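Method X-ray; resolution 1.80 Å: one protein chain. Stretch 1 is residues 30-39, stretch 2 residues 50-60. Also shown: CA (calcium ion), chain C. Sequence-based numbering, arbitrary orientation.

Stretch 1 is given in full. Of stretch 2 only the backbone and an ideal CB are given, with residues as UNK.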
ATOM      1  N   ILE A  30     -25.778  -5.123  34.030  1.00  6.76           N
ATOM      2  CA  ILE A  30     -24.620  -4.199  33.851  1.00  6.98           C
ATOM      3  C   ILE A  30     -25.081  -3.055  32.939  1.00  5.88           C
ATOM      4  O   ILE A  30     -25.480  -3.320  31.831  1.00  7.12           O
ATOM      5  CB  ILE A  30     -23.368  -4.903  33.250  1.00  6.71           C
ATOM      6  CG1 ILE A  30     -22.819  -5.998  34.185  1.00  7.02           C
ATOM      7  CG2 ILE A  30     -22.276  -3.847  32.923  1.00  7.51           C
ATOM      8  CD1 ILE A  30     -21.991  -7.079  33.462  1.00  8.81           C
ATOM      9  N   PRO A  31     -25.077  -1.798  33.422  1.00  7.21           N
ATOM     10  CA  PRO A  31     -25.667  -0.716  32.640  1.00  7.57           C
ATOM     11  C   PRO A  31     -24.677  -0.197  31.630  1.00  8.40           C
ATOM     12  O   PRO A  31     -24.121   0.898  31.793  1.00  7.99           O
ATOM     13  CB  PRO A  31     -26.007   0.353  33.694  1.00  7.93           C
ATOM     14  CG  PRO A  31     -25.030   0.103  34.797  1.00  7.64           C
ATOM     15  CD  PRO A  31     -24.726  -1.371  34.790  1.00  5.73           C
ATOM     16  N   TYR A  32     -24.428  -1.007  30.604  1.00  8.25           N
ATOM     17  CA  TYR A  32     -23.423  -0.689  29.602  1.00  8.95           C
ATOM     18  C   TYR A  32     -23.862  -1.252  28.264  1.00  8.82           C
ATOM     19  O   TYR A  32     -24.480  -2.340  28.184  1.00  9.04           O
ATOM     20  CB  TYR A  32     -22.086  -1.346  29.994  1.00  8.16           C
ATOM     21  CG  TYR A  32     -20.883  -0.973  29.161  1.00  7.97           C
ATOM     22  CD1 TYR A  32     -20.107   0.139  29.486  1.00  6.22           C
ATOM     23  CD2 TYR A  32     -20.490  -1.763  28.087  1.00  8.24           C
ATOM     24  CE1 TYR A  32     -18.991   0.490  28.744  1.00  9.31           C
ATOM     25  CE2 TYR A  32     -19.389  -1.434  27.341  1.00  7.72           C
ATOM     26  CZ  TYR A  32     -18.627  -0.320  27.677  1.00  9.50           C
ATOM     27  OH  TYR A  32     -17.541  -0.026  26.905  1.00  9.08           O
ATOM     28  N   SER A  33     -23.499  -0.514  27.226  1.00  9.24           N
ATOM     29  CA  SER A  33     -23.598  -0.985  25.851  1.00  9.14           C
ATOM     30  C   SER A  33     -22.274  -0.734  25.144  1.00  9.12           C
ATOM     31  O   SER A  33     -21.612   0.283  25.375  1.00  9.87           O
ATOM     32  CB  SER A  33     -24.691  -0.233  25.102  1.00  9.48           C
ATOM     33  OG  SER A  33     -24.509  -0.325  23.700  1.00  9.69           O
ATOM     34  N   THR A  34     -21.901  -1.655  24.279  1.00  7.90           N
ATOM     35  CA  THR A  34     -20.683  -1.516  23.498  1.00  7.82           C
ATOM     36  C   THR A  34     -20.906  -0.614  22.291  1.00  7.96           C
ATOM     37  O   THR A  34     -19.976  -0.387  21.520  1.00  8.26           O
ATOM     38  CB  THR A  34     -20.235  -2.877  22.974  1.00  7.41           C
ATOM     39  OG1 THR A  34     -21.349  -3.478  22.277  1.00  8.05           O
ATOM     40  CG2 THR A  34     -19.737  -3.788  24.160  1.00  6.33           C
ATOM     41  N   ALA A  35     -22.123  -0.085  22.132  1.00  8.96           N
ATOM     42  CA  ALA A  35     -22.441   0.655  20.894  1.00  9.93           C
ATOM     43  C   ALA A  35     -21.588   1.894  20.634  1.00  9.57           C
ATOM     44  O   ALA A  35     -21.072   2.068  19.515  1.00 10.08           O
ATOM     45  CB  ALA A  35     -23.961   1.006  20.805  1.00  9.90           C
ATOM     46  N   GLU A  36     -21.427   2.756  21.630  1.00  9.99           N
ATOM     47  CA  GLU A  36     -20.594   3.927  21.425  1.00 11.08           C
ATOM     48  C   GLU A  36     -19.134   3.568  21.162  1.00 10.20           C
ATOM     49  O   GLU A  36     -18.486   4.184  20.328  1.00 10.16           O
ATOM     50  CB  GLU A  36     -20.700   4.908  22.600  1.00 12.42           C
ATOM     51  CG  GLU A  36     -21.997   5.722  22.530  1.00 16.42           C
ATOM     52  CD  GLU A  36     -22.300   6.453  23.829  1.00 25.07           C
ATOM     53  OE1 GLU A  36     -21.470   6.388  24.763  1.00 29.97           O
ATOM     54  OE2 GLU A  36     -23.371   7.092  23.911  1.00 29.21           O
ATOM     55  N   GLY A  37     -18.608   2.594  21.889  1.00  9.36           N
ATOM     56  CA  GLY A  37     -17.200   2.246  21.715  1.00  7.69           C
ATOM     57  C   GLY A  37     -16.976   1.656  20.335  1.00  7.66           C
ATOM     58  O   GLY A  37     -15.991   1.959  19.653  1.00  8.13           O
ATOM     59  N   ILE A  38     -17.892   0.791  19.911  1.00  7.37           N
ATOM     60  CA  ILE A  38     -17.800   0.242  18.547  1.00  7.98           C
ATOM     61  C   ILE A  38     -17.860   1.364  17.504  1.00  8.87           C
ATOM     62  O   ILE A  38     -17.023   1.432  16.595  1.00  8.38           O
ATOM     63  CB  ILE A  38     -18.865  -0.842  18.294  1.00  7.73           C
ATOM     64  CG1 ILE A  38     -18.522  -2.114  19.085  1.00  7.05           C
ATOM     65  CG2 ILE A  38     -18.985  -1.167  16.803  1.00  9.20           C
ATOM     66  CD1 ILE A  38     -19.752  -3.079  19.279  1.00  6.93           C
ATOM     67  N   LYS A  39     -18.825   2.267  17.645  1.00  9.26           N
ATOM     68  CA  LYS A  39     -18.893   3.412  16.727  1.00  9.60           C
ATOM     69  C   LYS A  39     -17.587   4.221  16.653  1.00  9.57           C
ATOM     70  O   LYS A  39     -17.126   4.588  15.550  1.00  8.96           O
ATOM     71  CB  LYS A  39     -20.054   4.318  17.125  1.00 10.42           C
ATOM     72  CG  LYS A  39     -20.281   5.505  16.212  1.00 13.73           C
ATOM     73  CD  LYS A  39     -21.588   6.197  16.659  1.00 19.46           C
ATOM     74  CE  LYS A  39     -21.728   7.620  16.121  1.00 22.15           C
ATOM     75  NZ  LYS A  39     -22.296   7.681  14.755  1.00 25.21           N
ATOM     76  N   UNK A  50     -15.638  -9.344  16.673  1.00 11.47           N
ATOM     77  CA  UNK A  50     -16.334 -10.092  17.691  1.00 11.34           C
ATOM     78  C   UNK A  50     -16.593  -9.264  18.946  1.00 10.33           C
ATOM     79  O   UNK A  50     -15.654  -8.825  19.616  1.00 10.68           O
ATOM     80  CB  UNK A  50     -15.534 -11.347  18.047  1.00 11.34           C
ATOM     81  N   UNK A  51     -17.871  -9.058  19.261  1.00  9.39           N
ATOM     82  CA  UNK A  51     -18.252  -8.394  20.516  1.00  9.34           C
ATOM     83  C   UNK A  51     -18.629  -9.478  21.525  1.00  9.10           C
ATOM     84  O   UNK A  51     -19.659 -10.143  21.382  1.00 10.18           O
ATOM     85  CB  UNK A  51     -19.407  -7.413  20.304  1.00  9.34           C
ATOM     86  N   UNK A  52     -17.789  -9.642  22.542  1.00  8.46           N
ATOM     87  CA  UNK A  52     -17.953 -10.689  23.558  1.00  8.95           C
ATOM     88  C   UNK A  52     -18.690 -10.215  24.802  1.00  7.82           C
ATOM     89  O   UNK A  52     -18.813 -10.960  25.767  1.00  7.71           O
ATOM     90  CB  UNK A  52     -16.582 -11.233  23.965  1.00  8.95           C
ATOM     91  N   UNK A  53     -19.193  -8.992  24.788  1.00  8.53           N
ATOM     92  CA  UNK A  53     -20.001  -8.496  25.901  1.00  9.12           C
ATOM     93  C   UNK A  53     -21.441  -8.984  25.725  1.00 10.22           C
ATOM     94  O   UNK A  53     -22.104  -8.600  24.774  1.00 10.50           O
ATOM     95  CB  UNK A  53     -19.948  -6.969  25.981  1.00  9.12           C
ATOM     96  N   UNK A  54     -21.924  -9.844  26.630  1.00 11.54           N
ATOM     97  CA  UNK A  54     -23.215 -10.454  26.384  1.00 12.88           C
ATOM     98  C   UNK A  54     -24.378  -9.504  26.653  1.00 14.27           C
ATOM     99  O   UNK A  54     -24.376  -8.811  27.655  1.00 15.04           O
ATOM    100  CB  UNK A  54     -23.363 -11.710  27.245  1.00 12.88           C
ATOM    101  N   UNK A  55     -25.384  -9.526  25.781  1.00 16.72           N
ATOM    102  CA  UNK A  55     -26.612  -8.755  25.982  1.00 17.74           C
ATOM    103  C   UNK A  55     -27.201  -9.023  27.349  1.00 18.02           C
ATOM    104  O   UNK A  55     -27.404 -10.180  27.724  1.00 19.46           O
ATOM    105  CB  UNK A  55     -27.640  -9.082  24.897  1.00 17.74           C
ATOM    106  N   UNK A  56     -27.468  -7.972  28.117  1.00 18.75           N
ATOM    107  CA  UNK A  56     -28.200  -8.149  29.376  1.00 17.58           C
ATOM    108  C   UNK A  56     -27.448  -8.877  30.474  1.00 16.90           C
ATOM    109  O   UNK A  56     -28.056  -9.320  31.459  1.00 17.47           O
ATOM    110  CB  UNK A  56     -29.499  -8.908  29.097  1.00 17.58           C
ATOM    111  N   UNK A  57     -26.132  -8.995  30.310  1.00 14.21           N
ATOM    112  CA  UNK A  57     -25.230  -9.545  31.337  1.00 13.77           C
ATOM    113  C   UNK A  57     -25.429  -8.822  32.682  1.00 12.21           C
ATOM    114  O   UNK A  57     -25.583  -7.598  32.691  1.00 10.59           O
ATOM    115  CB  UNK A  57     -23.773  -9.424  30.885  1.00 13.77           C
ATOM    116  N   UNK A  58     -25.440  -9.588  33.783  1.00 10.47           N
ATOM    117  CA  UNK A  58     -25.451  -9.063  35.162  1.00 11.37           C
ATOM    118  C   UNK A  58     -24.087  -9.100  35.850  1.00 10.24           C
ATOM    119  O   UNK A  58     -23.243  -9.951  35.541  1.00 11.16           O
ATOM    120  CB  UNK A  58     -26.451  -9.858  36.004  1.00 11.37           C
ATOM    121  N   UNK A  59     -23.903  -8.235  36.846  1.00  8.66           N
ATOM    122  CA  UNK A  59     -22.767  -8.344  37.746  1.00  9.95           C
ATOM    123  C   UNK A  59     -22.894  -9.670  38.527  1.00 10.14           C
ATOM    124  O   UNK A  59     -23.988 -10.018  38.985  1.00 10.51           O
ATOM    125  CB  UNK A  59     -22.701  -7.143  38.691  1.00  9.95           C
ATOM    126  N   UNK A  60     -21.774 -10.389  38.666  1.00 10.77           N
ATOM    127  CA  UNK A  60     -21.747 -11.699  39.355  1.00 12.56           C
ATOM    128  C   UNK A  60     -21.848 -11.609  40.875  1.00 13.49           C
ATOM    129  O   UNK A  60     -22.043 -10.548  41.432  1.00 12.68           O
ATOM    130  CB  UNK A  60     -20.458 -12.440  38.994  1.00 12.56           C
TER
HETATM  131 CA    CA C 186     -16.956 -10.204  40.731  1.00 11.91          CA

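Position 50 lies on a strand (phi/psi -151/117), its ideal CB with nothing of stretch 1 within 5.5 Å. The choice is wide, long polar chains included; the deposited residue is Lys50.

At position 51 CA-to-CB points toward stretch 1, and the ideal CB sits 4.8 Å from Thr34 OG1 and 4.5 Å from Ile38 CD1. The hydroxyl favours Asp or Asn, whose terminal oxygen reaches far enough beyond CB, though a small apolar side chain could rest on Ile38. The residue is Asp51. With chi1 at 176° (t), its OD2 accepts a hydrogen bond from Thr34 OG1 at 2.7 Å, while OD1 accepts one from the backbone N of position 53 at 2.9 Å, so the carboxylate ties the two stretches together and also braces the start of the loop that follows.

Position 52 points away from stretch 1, so many residues would do; it is Asn52.

Position 53 points toward stretch 1, its ideal CB 3.7 Å from Thr34 CG2. Beyond lie Ile30 and the ring of Tyr32, a largely apolar surface that a large side chain could span: Phe, Leu, Met or Tyr. Phe53 fills it with chi1 at -174° (t). The edge of the Tyr32 ring meets its face, centroids 5.5 Å apart and planes at 72°. Ile30 CG2 lies at the ring's edge, 3.8 Å from Phe53 CZ, and Thr34 CG2 packs 3.6 Å from Phe53 CB.

Positions 54 to 57 form a type II turn. Phi of -76° at 54 is compatible with proline, and the residue is Pro54. Position 55 points away into space free of stretch 1, where many small or polar residues would fit; it is Ala55. At 56, phi of 69° favours glycine, found as Gly56.

Position 57 points sideways, its ideal CB 3.9 Å from Ile30 CD1. Aliphatic carbon suits the near part, whatever the tip carries. In Glu57, CG packs 3.6 Å from Ile30 CD1 and the end leads away. Its backbone O accepts from Ile30 N at 2.8 Å and 170°.

Position 58 points away, tolerating many residues; it is Lys58.

At 59 the direction is sideways, with the ideal CB 4.7 Å from Ile30 CG1; a large apolar or aromatic group could turn back. Phe59 does so: Ile30 CG1 lies over its face, 3.7 Å from the ring centroid, and Pro31 CD meets its edge, 3.7 Å from Phe59 CE2.

Position 60 points away, but the nearby calcium calls for an oxygen ligand. Asp60 supplies OD1, 2.4 Å from the CA ion.

Stretch 2 50-60: KDNFPAGEKFD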
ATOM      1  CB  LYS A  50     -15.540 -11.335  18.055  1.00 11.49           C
ATOM      2  CG  LYS A  50     -16.205 -12.122  19.167  1.00 14.61           C
ATOM      3  CD  LYS A  50     -16.221 -13.588  18.855  1.00 16.78           C
ATOM      4  CE  LYS A  50     -16.778 -13.763  17.470  1.00 21.27           C
ATOM      5  NZ  LYS A  50     -17.742 -14.860  17.451  1.00 18.29           N
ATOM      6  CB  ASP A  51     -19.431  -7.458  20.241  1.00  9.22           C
ATOM      7  CG  ASP A  51     -19.987  -6.769  21.499  1.00  8.33           C
ATOM      8  OD1 ASP A  51     -19.566  -7.072  22.641  1.00  7.44           O
ATOM      9  OD2 ASP A  51     -20.881  -5.917  21.301  1.00  9.91           O
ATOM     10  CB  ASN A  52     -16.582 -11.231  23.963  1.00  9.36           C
ATOM     11  CG  ASN A  52     -15.917 -12.009  22.858  1.00 12.15           C
ATOM     12  OD1 ASN A  52     -14.734 -11.794  22.544  1.00 14.39           O
ATOM     13  ND2 ASN A  52     -16.670 -12.909  22.241  1.00 10.37           N
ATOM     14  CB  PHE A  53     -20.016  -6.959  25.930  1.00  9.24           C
ATOM     15  CG  PHE A  53     -20.713  -6.386  27.153  1.00  9.48           C
ATOM     16  CD1 PHE A  53     -20.131  -6.489  28.410  1.00 13.73           C
ATOM     17  CD2 PHE A  53     -21.938  -5.741  27.044  1.00 12.21           C
ATOM     18  CE1 PHE A  53     -20.780  -5.970  29.533  1.00 11.88           C
ATOM     19  CE2 PHE A  53     -22.593  -5.226  28.166  1.00 10.75           C
ATOM     20  CZ  PHE A  53     -22.024  -5.335  29.396  1.00 12.29           C
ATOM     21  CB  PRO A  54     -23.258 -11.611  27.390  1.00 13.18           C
ATOM     22  CG  PRO A  54     -21.873 -11.808  27.837  1.00 12.38           C
ATOM     23  CD  PRO A  54     -21.259 -10.443  27.790  1.00 12.05           C
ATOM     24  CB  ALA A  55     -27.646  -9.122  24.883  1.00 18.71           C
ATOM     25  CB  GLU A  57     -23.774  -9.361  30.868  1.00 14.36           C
ATOM     26  CG  GLU A  57     -22.715 -10.101  31.679  1.00 16.27           C
ATOM     27  CD  GLU A  57     -22.617 -11.561  31.292  1.00 18.08           C
ATOM     28  OE1 GLU A  57     -23.576 -12.060  30.673  1.00 18.10           O
ATOM     29  OE2 GLU A  57     -21.585 -12.196  31.600  1.00 21.27           O
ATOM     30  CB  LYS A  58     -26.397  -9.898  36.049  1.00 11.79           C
ATOM     31  CG  LYS A  58     -27.836  -9.924  35.598  1.00 15.74           C
ATOM     32  CD  LYS A  58     -28.697 -10.915  36.431  1.00 16.26           C
ATOM     33  CE  LYS A  58     -27.950 -12.174  36.850  1.00 18.94           C
ATOM     34  NZ  LYS A  58     -28.874 -13.240  37.383  1.00 19.94           N
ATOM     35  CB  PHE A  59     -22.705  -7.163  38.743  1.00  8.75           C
ATOM     36  CG  PHE A  59     -22.387  -5.822  38.105  1.00  9.26           C
ATOM     37  CD1 PHE A  59     -21.063  -5.429  37.901  1.00  9.00           C
ATOM     38  CD2 PHE A  59     -23.403  -4.962  37.718  1.00  9.92           C
ATOM     39  CE1 PHE A  59     -20.765  -4.202  37.304  1.00 12.27           C
ATOM     40  CE2 PHE A  59     -23.117  -3.726  37.142  1.00  9.86           C
ATOM     41  CZ  PHE A  59     -21.792  -3.349  36.933  1.00 12.38           C
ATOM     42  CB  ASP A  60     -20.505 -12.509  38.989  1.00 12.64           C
ATOM     43  CG  ASP A  60     -19.207 -11.860  39.436  1.00 14.21           C
ATOM     44  OD1 ASP A  60     -19.150 -11.107  40.444  1.00 14.99           O
ATOM     45  OD2 ASP A  60     -18.201 -12.129  38.758  1.00 17.33           O
TER
HETATM   46  O   HOH W   1     -25.790  -5.806  30.547  1.00 10.64           O
HETATM   47  O   HOH W   2     -15.555  -8.178  41.164  1.00 10.94           O
HETATM   48  O   HOH W   3     -17.483  -8.921  38.803  1.00 11.05           O
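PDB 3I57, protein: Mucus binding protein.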